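Local coordinates for protein acetate kinase (Entamoeba histolytica, PDB 4H0O) that probably interconverts acetate and acetyl phosphate as a pyrophosphate-dependent acetate kinase of the ASKHA superfamily, with a ribonuclease H-like fold, at residues Glu339-Arg344 / Ser361-Ser366; Val331-Met336 / Ala386-Glu391; Phe98-Ser103 / Leu179-His184; Ser14-Phe19 / Val393-Gly398; Ser23-Tyr28 / Ser42-Val47. All coordinates share one frame; numbering follows the deposited sequence.

Five contacts sample both sheets of this ASKHA kinase and the ground between them. Along the chain contact 5 closes first, then contact 3; contact 2 spans contact 1, and contact 4 brings the two ends of the chain together. Contacts 4 and 5 share the eight-stranded sheet through neighbouring strands 16-21 and 26-31, and touch, with Phe19 against Leu26 and Tyr28. Contacts 1 and 2, centres about 14 Å apart, belong to the six-stranded sheet and its helices. From strand 382-385 the chain passes through 386-389 into helix 390-402, which packs on the eight-stranded sheet in contact 4, so contacts 2 and 4 join the two sheets. Contact 3, its centre about 19 Å from that of contact 2, holds the predicted transition-state stabiliser His184.

Contact 1: residues Glu339-Arg344 / Ser361-Ser366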
# COMPACT_ATOMS: atom_id res chain seq x y z
N GLU B 339 -22.88 -8.80 5.64
CA GLU B 339 -23.66 -9.91 5.10
C GLU B 339 -22.83 -11.01 4.42
O GLU B 339 -23.38 -11.86 3.72
CB GLU B 339 -24.62 -9.40 4.02
CG GLU B 339 -25.49 -8.22 4.48
CD GLU B 339 -26.46 -7.75 3.41
OE1 GLU B 339 -26.46 -8.32 2.30
OE2 GLU B 339 -27.23 -6.80 3.68
N VAL B 340 -21.51 -11.00 4.63
CA VAL B 340 -20.63 -12.00 4.03
C VAL B 340 -19.68 -12.53 5.10
O VAL B 340 -18.60 -11.98 5.31
CB VAL B 340 -19.80 -11.50 2.83
CG1 VAL B 340 -19.00 -12.63 2.22
CG2 VAL B 340 -20.72 -10.88 1.78
N TRP B 341 -20.08 -13.61 5.78
CA TRP B 341 -19.32 -14.13 6.91
C TRP B 341 -17.97 -14.74 6.53
O TRP B 341 -17.06 -14.79 7.36
CB TRP B 341 -20.15 -15.14 7.71
CG TRP B 341 -20.45 -16.41 6.98
CD1 TRP B 341 -21.56 -16.67 6.23
CD2 TRP B 341 -19.64 -17.58 6.92
NE1 TRP B 341 -21.48 -17.94 5.71
CE2 TRP B 341 -20.31 -18.52 6.12
CE3 TRP B 341 -18.40 -17.93 7.48
CZ2 TRP B 341 -19.79 -19.79 5.86
CZ3 TRP B 341 -17.88 -19.19 7.21
CH2 TRP B 341 -18.58 -20.11 6.41
N GLN B 342 -17.85 -15.22 5.30
CA GLN B 342 -16.60 -15.83 4.84
C GLN B 342 -15.44 -14.83 4.83
O GLN B 342 -14.30 -15.20 5.12
CB GLN B 342 -16.77 -16.44 3.44
CG GLN B 342 -17.67 -17.67 3.38
CD GLN B 342 -19.12 -17.32 3.11
OE1 GLN B 342 -19.54 -16.18 3.31
NE2 GLN B 342 -19.89 -18.30 2.64
N VAL B 343 -15.74 -13.57 4.50
CA VAL B 343 -14.72 -12.52 4.51
C VAL B 343 -14.23 -12.25 5.93
O VAL B 343 -13.02 -12.17 6.17
CB VAL B 343 -15.25 -11.22 3.86
CG1 VAL B 343 -14.38 -10.03 4.24
CG2 VAL B 343 -15.30 -11.37 2.34
N ARG B 344 -15.17 -12.12 6.86
CA ARG B 344 -14.84 -11.88 8.26
C ARG B 344 -14.02 -13.03 8.84
O ARG B 344 -13.05 -12.81 9.57
CB ARG B 344 -16.11 -11.67 9.09
CG ARG B 344 -16.96 -10.46 8.67
CD ARG B 344 -18.10 -10.22 9.66
NE ARG B 344 -19.03 -11.34 9.71
CZ ARG B 344 -20.29 -11.29 9.28
NH1 ARG B 344 -20.77 -10.17 8.76
NH2 ARG B 344 -21.07 -12.36 9.37
N SER B 361 -20.09 -19.79 15.27
CA SER B 361 -21.53 -20.01 15.11
C SER B 361 -22.27 -18.68 15.00
O SER B 361 -23.20 -18.56 14.20
CB SER B 361 -22.08 -20.84 16.27
OG SER B 361 -23.39 -21.31 15.98
N LEU B 362 -21.86 -17.70 15.79
CA LEU B 362 -22.45 -16.36 15.72
C LEU B 362 -22.11 -15.70 14.38
O LEU B 362 -22.96 -15.05 13.77
CB LEU B 362 -21.96 -15.48 16.87
CG LEU B 362 -22.47 -15.76 18.28
CD1 LEU B 362 -22.03 -14.67 19.25
CD2 LEU B 362 -23.98 -15.88 18.28
N ASN B 363 -20.87 -15.88 13.93
CA ASN B 363 -20.42 -15.26 12.69
C ASN B 363 -21.16 -15.76 11.46
O ASN B 363 -21.51 -14.98 10.58
CB ASN B 363 -18.91 -15.46 12.51
CG ASN B 363 -18.39 -14.82 11.24
OD1 ASN B 363 -18.49 -13.60 11.06
ND2 ASN B 363 -17.83 -15.63 10.35
N GLU B 364 -21.40 -17.07 11.40
CA GLU B 364 -22.05 -17.68 10.24
C GLU B 364 -23.53 -17.31 10.13
O GLU B 364 -24.14 -17.50 9.07
CB GLU B 364 -21.88 -19.21 10.26
CG GLU B 364 -20.50 -19.68 9.81
CD GLU B 364 -20.26 -21.16 10.07
OE1 GLU B 364 -21.22 -21.95 10.01
OE2 GLU B 364 -19.09 -21.53 10.35
N LYS B 365 -24.10 -16.78 11.20
CA LYS B 365 -25.53 -16.47 11.23
C LYS B 365 -25.83 -14.97 11.25
O LYS B 365 -26.97 -14.55 11.07
CB LYS B 365 -26.21 -17.16 12.42
CG LYS B 365 -26.13 -18.68 12.35
CD LYS B 365 -26.52 -19.34 13.66
CE LYS B 365 -26.37 -20.85 13.56
NZ LYS B 365 -25.08 -21.23 12.93
N SER B 366 -24.80 -14.16 11.47
CA SER B 366 -24.98 -12.71 11.55
C SER B 366 -25.09 -12.06 10.18
O SER B 366 -24.26 -12.30 9.29
CB SER B 366 -23.85 -12.07 12.36
OG SER B 366 -24.06 -10.68 12.51
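Arg344 takes hold of Asn363 side-on, using two nitrogens on two different oxygens. Its NE donates to Asn363 OD1 over 2.7 Å, nearly straight at 165° and within both the carbonyl and the guanidinium planes, while NH2 reaches the backbone Asn363 O at 2.9 Å. The same NH2 also donates to Ser366 O (3.2 Å), arriving above that carbonyl plane. A bend at chi3 (-62°) brings the guanidinium edge round to residues 363-366, its plane 80° from the Asn363 amide. The other end of that amide is used too: Asn363 ND2 donates to Trp341 O at 3.2 Å, so both heads of the side chain are bound to helix 341-350. Farther out, the Trp341 indole lies alongside Glu364, whose CG methylene forms a CH-pi contact 3.5 Å from the six-membered ring centroid, almost on the ring normal. Gln342 CD covers the opposite face. Val340 stands at the N-cap position of helix 341-350, and Arg344 NH1 binds Gly337 O and Leu338 O in the preceding helix, 334-339. Leu374 and Val385, the latter on strand 382-385, pack against the pair, and helix 285-293 packs against Val340 and Gln342.

Contact 2: residues Val331-Met336 / Ala386-Glu391; sequences VFTDQM and APNDEE
Thr333 OG1 donates to Ala386 O at 2.8 Å, approaching almost along the C=O axis. With OG1 anti to its backbone N (chi1 -170°), the hydroxyl is turned across to residues 386-388. One residue earlier, Ala386 N gives a main-chain bond to Phe332 O (3.0 Å, 163°), again nearly along the carbonyl axis. This bond continues the parallel pairing of strands 329-333 and 382-385. Apolar support comes from Val331 CG2, which meets Ala386 CB at 3.7 Å.

Farther along, the two segments are joined by a side chain. Asn388 has CG in the crowded position between its N and carbonyl carbon (chi1 64°), which brings the amide across Thr333 and lets OD1 accept a weak bond from Asp334 N at 3.0 Å. Asn388 ND2 is bound instead to Ser187 OG of helix 185-195, which would fix the turn of the amide. Asp389 then caps helix 390-402, its OD2 accepting from Leu392 N and weakly from Glu391 N. Glu390, a predicted Mg(2+) ligand, bonds weakly to Asn20, and Glu391 bonds to the same amide.

Strand 205-211 pairs with the other edge of strand 329-333, while the chain from Ala386 leaves this sheet and enters helix 390-402, which lies on the eight-stranded sheet.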
# COMPACT_ATOMS: atom_id res chain seq x y z
N VAL B 331 -14.05 -3.64 13.46
CA VAL B 331 -15.46 -3.56 13.11
C VAL B 331 -15.70 -3.62 11.60
O VAL B 331 -15.05 -2.92 10.83
CB VAL B 331 -16.10 -2.27 13.66
CG1 VAL B 331 -15.45 -1.04 13.03
CG2 VAL B 331 -17.60 -2.27 13.40
N PHE B 332 -16.64 -4.47 11.20
CA PHE B 332 -17.02 -4.57 9.79
C PHE B 332 -18.31 -3.81 9.52
O PHE B 332 -19.25 -3.87 10.31
CB PHE B 332 -17.19 -6.04 9.40
CG PHE B 332 -15.92 -6.83 9.45
CD1 PHE B 332 -14.99 -6.75 8.42
CD2 PHE B 332 -15.65 -7.66 10.53
CE1 PHE B 332 -13.82 -7.48 8.47
CE2 PHE B 332 -14.48 -8.39 10.59
CZ PHE B 332 -13.56 -8.31 9.55
N THR B 333 -18.36 -3.10 8.40
CA THR B 333 -19.56 -2.36 8.04
C THR B 333 -19.83 -2.37 6.54
O THR B 333 -19.05 -2.92 5.77
CB THR B 333 -19.53 -0.91 8.58
OG1 THR B 333 -20.82 -0.30 8.43
CG2 THR B 333 -18.50 -0.09 7.83
N ASP B 334 -20.96 -1.77 6.15
CA ASP B 334 -21.48 -1.83 4.79
C ASP B 334 -21.76 -3.25 4.29
O ASP B 334 -21.47 -4.23 4.98
CB ASP B 334 -20.59 -1.07 3.80
CG ASP B 334 -21.17 -1.05 2.40
OD1 ASP B 334 -22.27 -1.60 2.21
OD2 ASP B 334 -20.53 -0.49 1.48
N GLN B 335 -22.33 -3.34 3.09
CA GLN B 335 -22.92 -4.57 2.56
C GLN B 335 -22.10 -5.85 2.75
O GLN B 335 -22.59 -6.82 3.34
CB GLN B 335 -23.28 -4.40 1.08
CG GLN B 335 -24.78 -4.28 0.81
CD GLN B 335 -25.31 -5.40 -0.07
OE1 GLN B 335 -24.55 -6.05 -0.79
NE2 GLN B 335 -26.62 -5.62 -0.02
N MET B 336 -20.86 -5.86 2.27
CA MET B 336 -20.03 -7.06 2.35
C MET B 336 -19.55 -7.37 3.77
O MET B 336 -19.40 -8.53 4.14
CB MET B 336 -18.85 -6.97 1.38
CG MET B 336 -19.27 -6.88 -0.08
SD MET B 336 -20.44 -8.18 -0.55
CE MET B 336 -20.96 -7.63 -2.18
N ALA B 386 -21.24 -3.49 12.51
CA ALA B 386 -22.02 -2.30 12.86
C ALA B 386 -22.72 -1.72 11.64
O ALA B 386 -22.07 -1.37 10.65
CB ALA B 386 -21.13 -1.26 13.52
N PRO B 387 -24.06 -1.63 11.70
CA PRO B 387 -24.91 -1.11 10.62
C PRO B 387 -24.57 0.33 10.24
O PRO B 387 -24.22 1.13 11.11
CB PRO B 387 -26.31 -1.16 11.23
CG PRO B 387 -26.24 -2.22 12.27
CD PRO B 387 -24.85 -2.14 12.83
N ASN B 388 -24.70 0.66 8.95
CA ASN B 388 -24.43 2.01 8.47
C ASN B 388 -25.37 2.42 7.34
O ASN B 388 -24.93 2.92 6.30
CB ASN B 388 -22.97 2.13 7.99
CG ASN B 388 -22.67 1.24 6.79
OD1 ASN B 388 -23.23 0.15 6.67
ND2 ASN B 388 -21.80 1.71 5.91
N ASP B 389 -26.67 2.21 7.54
CA ASP B 389 -27.68 2.57 6.55
C ASP B 389 -27.52 4.02 6.08
O ASP B 389 -27.46 4.94 6.90
CB ASP B 389 -29.09 2.34 7.10
CG ASP B 389 -30.17 2.96 6.22
OD1 ASP B 389 -30.62 2.29 5.26
OD2 ASP B 389 -30.57 4.12 6.48
N GLU B 390 -27.43 4.19 4.77
CA GLU B 390 -27.15 5.49 4.15
C GLU B 390 -27.96 6.67 4.69
O GLU B 390 -27.41 7.74 4.94
CB GLU B 390 -27.36 5.40 2.63
CG GLU B 390 -26.38 4.51 1.90
CD GLU B 390 -26.48 4.67 0.39
OE1 GLU B 390 -25.67 5.44 -0.17
OE2 GLU B 390 -27.36 4.04 -0.22
N GLU B 391 -29.26 6.47 4.86
CA GLU B 391 -30.14 7.57 5.28
C GLU B 391 -29.92 7.97 6.73
O GLU B 391 -29.86 9.16 7.05
CB GLU B 391 -31.61 7.24 5.02
CG GLU B 391 -32.01 7.37 3.56
CD GLU B 391 -31.36 6.32 2.68
OE1 GLU B 391 -31.17 5.18 3.16
OE2 GLU B 391 -31.04 6.63 1.52

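Contact 3: residues Phe98-Ser103 / Leu179-His184; sequences FVHGGS and LKFGFH
An aromatic cluster of His100, Phe181 and Phe183 brings together two loops beside the predicted active site, one following strand 93-98 and the other ending at the predicted transition-state stabiliser His184, at the N-cap position of helix 185-195. His100 stands at the middle, swung out with CG anti to its backbone N (chi1 -163°), and is used in two different ways. Its edge is driven into the face of Phe181: His100 CE1 sits 3.5 Å above that ring, over the centre, in a T-shaped pair whose planes meet at 74°. Its own face receives the edge of Phe183, with Phe183 CE2 3.9 Å above the imidazole plane and displaced toward the rim near CD2. This second T-shaped pair is nearly perpendicular, at 86°, with centroids 5.3 Å apart. Phe181 also leans on the glycine turn beyond the histidine, where its CE1 approaches Gly102 C at 3.5 Å. Gly102 has positive phi, which suits glycine. Around Phe183 the backbone is held by neighbouring residues: its O accepts from His158 NE2, and His184 N donates to OD2 of Asp154, the predicted proton donor/acceptor.

Between these two segments no polar bond forms, so the contact probably rests on aromatic electrostatics and dispersion. The C-H at CE1, between two ring nitrogens, would be polarised and so attracted to the Phe181 pi cloud, probably more strongly if His100 were protonated.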
# COMPACT_ATOMS: atom_id res chain seq x y z
N PHE B 98 -22.67 15.18 0.10
CA PHE B 98 -21.66 15.65 -0.86
C PHE B 98 -20.42 14.77 -0.72
O PHE B 98 -19.85 14.66 0.37
CB PHE B 98 -21.30 17.10 -0.56
CG PHE B 98 -20.88 17.89 -1.76
CD1 PHE B 98 -21.81 18.33 -2.69
CD2 PHE B 98 -19.55 18.25 -1.93
CE1 PHE B 98 -21.42 19.08 -3.79
CE2 PHE B 98 -19.15 19.00 -3.02
CZ PHE B 98 -20.08 19.41 -3.95
N VAL B 99 -20.01 14.15 -1.82
CA VAL B 99 -18.93 13.17 -1.79
C VAL B 99 -17.56 13.76 -1.44
O VAL B 99 -16.88 13.28 -0.53
CB VAL B 99 -18.82 12.41 -3.14
CG1 VAL B 99 -17.52 11.64 -3.21
CG2 VAL B 99 -20.00 11.47 -3.31
N HIS B 100 -17.17 14.82 -2.14
CA HIS B 100 -15.81 15.34 -2.01
C HIS B 100 -15.80 16.85 -1.76
O HIS B 100 -16.10 17.64 -2.65
CB HIS B 100 -15.02 15.02 -3.28
CG HIS B 100 -13.54 15.14 -3.14
ND1 HIS B 100 -12.93 15.81 -2.08
CD2 HIS B 100 -12.52 14.68 -3.90
CE1 HIS B 100 -11.63 15.75 -2.21
NE2 HIS B 100 -11.34 15.06 -3.31
N GLY B 101 -15.44 17.24 -0.53
CA GLY B 101 -15.47 18.64 -0.13
C GLY B 101 -14.14 19.36 -0.25
O GLY B 101 -14.05 20.56 0.05
N GLY B 102 -13.11 18.65 -0.69
CA GLY B 102 -11.80 19.24 -0.90
C GLY B 102 -11.14 19.78 0.36
O GLY B 102 -11.38 19.28 1.46
N SER B 103 -10.33 20.81 0.19
CA SER B 103 -9.54 21.37 1.28
C SER B 103 -10.36 22.19 2.28
O SER B 103 -10.06 22.20 3.47
CB SER B 103 -8.39 22.22 0.73
OG SER B 103 -8.87 23.23 -0.14
N LEU B 179 -2.36 15.64 -1.86
CA LEU B 179 -2.49 15.21 -0.48
C LEU B 179 -3.58 14.15 -0.36
O LEU B 179 -4.51 14.10 -1.18
CB LEU B 179 -2.79 16.40 0.43
CG LEU B 179 -1.65 17.40 0.61
CD1 LEU B 179 -2.06 18.54 1.54
CD2 LEU B 179 -0.40 16.70 1.15
N LYS B 180 -3.46 13.28 0.64
CA LYS B 180 -4.47 12.27 0.90
C LYS B 180 -5.73 12.93 1.47
O LYS B 180 -5.63 13.87 2.26
CB LYS B 180 -3.93 11.22 1.87
CG LYS B 180 -4.97 10.20 2.33
CD LYS B 180 -4.37 9.15 3.24
CE LYS B 180 -3.25 8.38 2.54
NZ LYS B 180 -2.74 7.26 3.39
N PHE B 181 -6.89 12.46 1.05
CA PHE B 181 -8.15 12.93 1.61
C PHE B 181 -8.82 11.84 2.46
O PHE B 181 -8.98 12.00 3.67
CB PHE B 181 -9.10 13.40 0.50
CG PHE B 181 -8.78 14.76 -0.05
CD1 PHE B 181 -9.12 15.90 0.66
CD2 PHE B 181 -8.14 14.90 -1.27
CE1 PHE B 181 -8.83 17.16 0.16
CE2 PHE B 181 -7.84 16.16 -1.77
CZ PHE B 181 -8.18 17.29 -1.06
N GLY B 182 -9.20 10.74 1.82
CA GLY B 182 -9.91 9.68 2.51
C GLY B 182 -11.41 9.85 2.32
O GLY B 182 -11.90 10.98 2.22
N PHE B 183 -12.14 8.75 2.27
CA PHE B 183 -13.57 8.82 1.98
C PHE B 183 -14.36 7.90 2.92
O PHE B 183 -13.79 7.38 3.88
CB PHE B 183 -13.83 8.49 0.50
CG PHE B 183 -13.11 9.40 -0.46
CD1 PHE B 183 -11.78 9.16 -0.80
CD2 PHE B 183 -13.74 10.49 -1.02
CE1 PHE B 183 -11.10 10.00 -1.67
CE2 PHE B 183 -13.07 11.34 -1.89
CZ PHE B 183 -11.75 11.09 -2.22
N HIS B 184 -15.65 7.71 2.64
CA HIS B 184 -16.54 6.96 3.54
C HIS B 184 -16.55 7.57 4.94
O HIS B 184 -16.86 6.89 5.92
CB HIS B 184 -16.14 5.48 3.62
CG HIS B 184 -16.06 4.80 2.29
ND1 HIS B 184 -15.10 3.86 1.98
CD2 HIS B 184 -16.82 4.92 1.17
CE1 HIS B 184 -15.27 3.43 0.75
NE2 HIS B 184 -16.31 4.06 0.23

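Contact 4: residues Ser14-Phe19 / Val393-Gly398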
# COMPACT_ATOMS: atom_id res chain seq x y z
N SER B 14 -40.80 17.04 14.51
CA SER B 14 -40.13 17.69 13.39
C SER B 14 -39.75 16.67 12.32
O SER B 14 -39.17 15.62 12.62
CB SER B 14 -38.89 18.44 13.87
OG SER B 14 -39.25 19.59 14.61
N ASN B 15 -40.07 16.98 11.07
CA ASN B 15 -39.76 16.10 9.95
C ASN B 15 -38.45 16.51 9.28
O ASN B 15 -38.16 17.70 9.13
CB ASN B 15 -40.90 16.10 8.93
CG ASN B 15 -42.19 15.54 9.50
OD1 ASN B 15 -42.18 14.62 10.32
ND2 ASN B 15 -43.31 16.09 9.05
N VAL B 16 -37.66 15.52 8.87
CA VAL B 16 -36.41 15.78 8.17
C VAL B 16 -36.43 15.08 6.81
O VAL B 16 -36.63 13.87 6.73
CB VAL B 16 -35.18 15.31 8.97
CG1 VAL B 16 -33.90 15.64 8.22
CG2 VAL B 16 -35.16 15.95 10.34
N LEU B 17 -36.22 15.86 5.75
CA LEU B 17 -36.16 15.32 4.40
C LEU B 17 -34.72 14.98 4.03
O LEU B 17 -33.85 15.86 4.04
CB LEU B 17 -36.74 16.33 3.41
CG LEU B 17 -36.65 16.00 1.92
CD1 LEU B 17 -37.40 14.72 1.60
CD2 LEU B 17 -37.18 17.15 1.07
N ILE B 18 -34.45 13.72 3.72
CA ILE B 18 -33.12 13.31 3.26
C ILE B 18 -33.14 12.94 1.78
O ILE B 18 -33.93 12.09 1.36
CB ILE B 18 -32.54 12.13 4.08
CG1 ILE B 18 -32.00 12.62 5.42
CG2 ILE B 18 -31.43 11.43 3.32
CD1 ILE B 18 -33.02 12.64 6.51
N PHE B 19 -32.29 13.59 0.99
CA PHE B 19 -32.17 13.26 -0.42
C PHE B 19 -31.00 12.30 -0.67
O PHE B 19 -29.88 12.54 -0.21
CB PHE B 19 -31.99 14.52 -1.26
CG PHE B 19 -33.26 15.26 -1.54
CD1 PHE B 19 -34.28 14.65 -2.27
CD2 PHE B 19 -33.44 16.56 -1.10
CE1 PHE B 19 -35.46 15.33 -2.53
CE2 PHE B 19 -34.61 17.25 -1.37
CZ PHE B 19 -35.62 16.63 -2.08
N VAL B 393 -27.27 7.65 8.34
CA VAL B 393 -25.96 8.28 8.37
C VAL B 393 -26.04 9.79 8.13
O VAL B 393 -25.42 10.58 8.84
CB VAL B 393 -25.00 7.64 7.35
CG1 VAL B 393 -23.76 8.48 7.17
CG2 VAL B 393 -24.62 6.23 7.79
N ILE B 394 -26.82 10.18 7.13
CA ILE B 394 -27.03 11.60 6.83
C ILE B 394 -27.92 12.24 7.90
O ILE B 394 -27.70 13.39 8.29
CB ILE B 394 -27.67 11.80 5.44
CG1 ILE B 394 -26.80 11.15 4.36
CG2 ILE B 394 -27.88 13.28 5.14
CD1 ILE B 394 -27.42 11.17 2.98
N LEU B 395 -28.91 11.49 8.37
CA LEU B 395 -29.80 11.96 9.42
C LEU B 395 -29.02 12.22 10.71
O LEU B 395 -29.26 13.22 11.40
CB LEU B 395 -30.91 10.94 9.68
CG LEU B 395 -31.95 11.36 10.73
CD1 LEU B 395 -32.69 12.60 10.27
CD2 LEU B 395 -32.93 10.23 11.03
N GLN B 396 -28.09 11.33 11.03
CA GLN B 396 -27.29 11.45 12.25
C GLN B 396 -26.44 12.72 12.24
O GLN B 396 -26.26 13.37 13.27
CB GLN B 396 -26.40 10.22 12.42
CG GLN B 396 -25.53 10.26 13.67
CD GLN B 396 -26.34 10.25 14.95
OE1 GLN B 396 -27.28 9.47 15.10
NE2 GLN B 396 -25.98 11.13 15.88
N LYS B 397 -25.92 13.07 11.06
CA LYS B 397 -25.14 14.28 10.90
C LYS B 397 -26.01 15.50 11.20
O LYS B 397 -25.53 16.52 11.70
CB LYS B 397 -24.57 14.36 9.47
CG LYS B 397 -23.26 15.15 9.36
CD LYS B 397 -22.17 14.49 10.22
CE LYS B 397 -21.10 15.48 10.66
NZ LYS B 397 -21.69 16.81 10.98
N GLY B 398 -27.31 15.37 10.91
CA GLY B 398 -28.25 16.44 11.17
C GLY B 398 -28.58 16.61 12.65
O GLY B 398 -28.75 17.74 13.12
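Ile394 O is gripped twice: Tyr150 OH donates to it from the eight-stranded sheet, and Gly398 N adds a weak helical bond to Ile394 O at 3.3 Å. Toward strand 16-19, by contrast, the helix offers hydrocarbon alone. Leu395 has CG anti to its backbone N (chi1 -177°), so its CD1 methyl reaches over the strand and settles between two residues that face the same way. Leu395 CD1 lies 3.8 Å from Ile18 CD1 and 3.9 Å from Val16 CG1. Ile18 and Ile394 pass one another in opposite directions, and the Ile18 CG2 branch meets the Ile394 CD1 tip at 4.0 Å. The short axes approach to 9.2 Å and cross at 134°, which sets the helix obliquely on the sheet. All the side chains that meet are buried. Phe31 and Phe404 close round Leu395, and Ile394 rests on Arg97, a predicted substrate-binding residue of strand 93-98. Strand 16-21 lies between strands 26-31 and 93-98, with helix 390-402 packed across it.

Contact 5: residues Ser23-Tyr28 / Ser42-Val47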
# COMPACT_ATOMS: atom_id res chain seq x y z
N SER B 23 -27.91 6.91 -9.43
CA SER B 23 -27.42 6.98 -10.80
C SER B 23 -28.54 7.21 -11.83
O SER B 23 -28.44 8.11 -12.66
CB SER B 23 -26.62 5.72 -11.15
OG SER B 23 -27.36 4.55 -10.89
N SER B 24 -29.58 6.39 -11.76
CA SER B 24 -30.69 6.50 -12.71
C SER B 24 -31.90 7.22 -12.11
O SER B 24 -32.84 7.56 -12.82
CB SER B 24 -31.11 5.11 -13.21
OG SER B 24 -32.17 4.59 -12.43
N SER B 25 -31.86 7.44 -10.80
CA SER B 25 -33.00 8.06 -10.12
C SER B 25 -32.60 8.78 -8.84
O SER B 25 -31.48 8.64 -8.35
CB SER B 25 -34.05 7.00 -9.80
OG SER B 25 -33.62 6.17 -8.73
N LEU B 26 -33.54 9.55 -8.30
CA LEU B 26 -33.39 10.19 -7.00
C LEU B 26 -34.34 9.52 -6.02
O LEU B 26 -35.51 9.32 -6.33
CB LEU B 26 -33.70 11.68 -7.10
CG LEU B 26 -33.75 12.45 -5.78
CD1 LEU B 26 -32.38 12.46 -5.13
CD2 LEU B 26 -34.25 13.88 -5.98
N THR B 27 -33.83 9.17 -4.84
CA THR B 27 -34.68 8.64 -3.78
C THR B 27 -34.69 9.60 -2.59
O THR B 27 -33.80 10.44 -2.46
CB THR B 27 -34.21 7.25 -3.30
OG1 THR B 27 -32.95 7.37 -2.63
CG2 THR B 27 -34.07 6.30 -4.48
N TYR B 28 -35.69 9.46 -1.72
CA TYR B 28 -35.79 10.32 -0.55
C TYR B 28 -36.46 9.60 0.61
O TYR B 28 -37.21 8.64 0.40
CB TYR B 28 -36.56 11.61 -0.86
CG TYR B 28 -38.07 11.45 -0.85
CD1 TYR B 28 -38.75 11.07 -1.99
CD2 TYR B 28 -38.81 11.70 0.31
CE1 TYR B 28 -40.13 10.93 -1.99
CE2 TYR B 28 -40.18 11.55 0.32
CZ TYR B 28 -40.84 11.17 -0.83
OH TYR B 28 -42.20 11.04 -0.81
N SER B 42 -37.83 8.24 -7.88
CA SER B 42 -38.23 8.82 -9.16
C SER B 42 -37.93 7.85 -10.29
O SER B 42 -37.20 6.87 -10.09
CB SER B 42 -37.50 10.13 -9.41
OG SER B 42 -36.12 9.90 -9.65
N ASN B 43 -38.48 8.12 -11.47
CA ASN B 43 -38.20 7.34 -12.67
C ASN B 43 -38.41 5.83 -12.52
O ASN B 43 -37.55 5.04 -12.91
CB ASN B 43 -36.77 7.62 -13.17
CG ASN B 43 -36.56 9.07 -13.56
OD1 ASN B 43 -37.49 9.77 -13.95
ND2 ASN B 43 -35.31 9.52 -13.48
N ARG B 44 -39.54 5.42 -11.96
CA ARG B 44 -39.84 4.00 -11.78
C ARG B 44 -40.51 3.42 -13.02
O ARG B 44 -41.28 4.10 -13.70
CB ARG B 44 -40.72 3.78 -10.55
CG ARG B 44 -40.21 4.48 -9.30
CD ARG B 44 -38.70 4.41 -9.20
NE ARG B 44 -38.24 3.09 -8.79
CZ ARG B 44 -36.98 2.66 -8.91
NH1 ARG B 44 -36.06 3.45 -9.43
NH2 ARG B 44 -36.66 1.44 -8.50
N VAL B 45 -40.23 2.15 -13.32
CA VAL B 45 -40.83 1.50 -14.48
C VAL B 45 -41.39 0.12 -14.11
O VAL B 45 -40.74 -0.67 -13.42
CB VAL B 45 -39.84 1.40 -15.67
CG1 VAL B 45 -38.63 0.57 -15.32
CG2 VAL B 45 -40.53 0.83 -16.90
N ASN B 46 -42.62 -0.14 -14.55
CA ASN B 46 -43.19 -1.47 -14.46
C ASN B 46 -43.08 -2.17 -15.81
O ASN B 46 -43.51 -1.62 -16.84
CB ASN B 46 -44.66 -1.42 -14.00
CG ASN B 46 -44.80 -0.94 -12.56
OD1 ASN B 46 -43.88 -1.08 -11.75
ND2 ASN B 46 -45.96 -0.39 -12.23
N VAL B 47 -42.49 -3.36 -15.82
CA VAL B 47 -42.30 -4.12 -17.04
C VAL B 47 -43.64 -4.68 -17.55
O VAL B 47 -43.79 -4.99 -18.74
CB VAL B 47 -41.23 -5.23 -16.84
CG1 VAL B 47 -41.62 -6.17 -15.71
CG2 VAL B 47 -40.98 -6.02 -18.12
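Leu26 is bonded through both its main-chain polar atoms to one residue, Ser42. Leu26 N donates to Ser42 OG at 2.9 Å, almost straight (174°), and Leu26 O accepts from Ser42 N at 3.0 Å within the carbonyl plane. A hydroxyl therefore takes the place that a backbone carbonyl would hold in a regular antiparallel pair. Ser42 manages this with OG in the crowded position between its N and carbonyl carbon (chi1 69°); the Ser42 O lies 3.2 Å from Ser25 CB.

Strands 26-31 and 36-44 form a beta hairpin, and farther along it Tyr28 pairs with Gly40 in the usual main-chain way. At Ser42 and Asn43 the second strand turns a corner, where Asn43 and Arg44, both facing Phe54 of strand 54-59, form a G1 beta bulge. Asn43 takes the left-handed helical conformation characteristic of the first position of such a bulge.

The amide of Asn43 draws in the loop before strand 26-31. Asn43 ND2 donates to Ser24 O at 3.2 Å, in plane with both the amide and the carbonyl, and also serves Leu71 O, so the one nitrogen ties two loops together. Arg44 curls back, bent at chi2 and chi3, and brings NH1 to 3.7 Å from Ser25 OG, a loose approach. On the buried side Leu26 packs on His73 and Ala77 of helix 73-86.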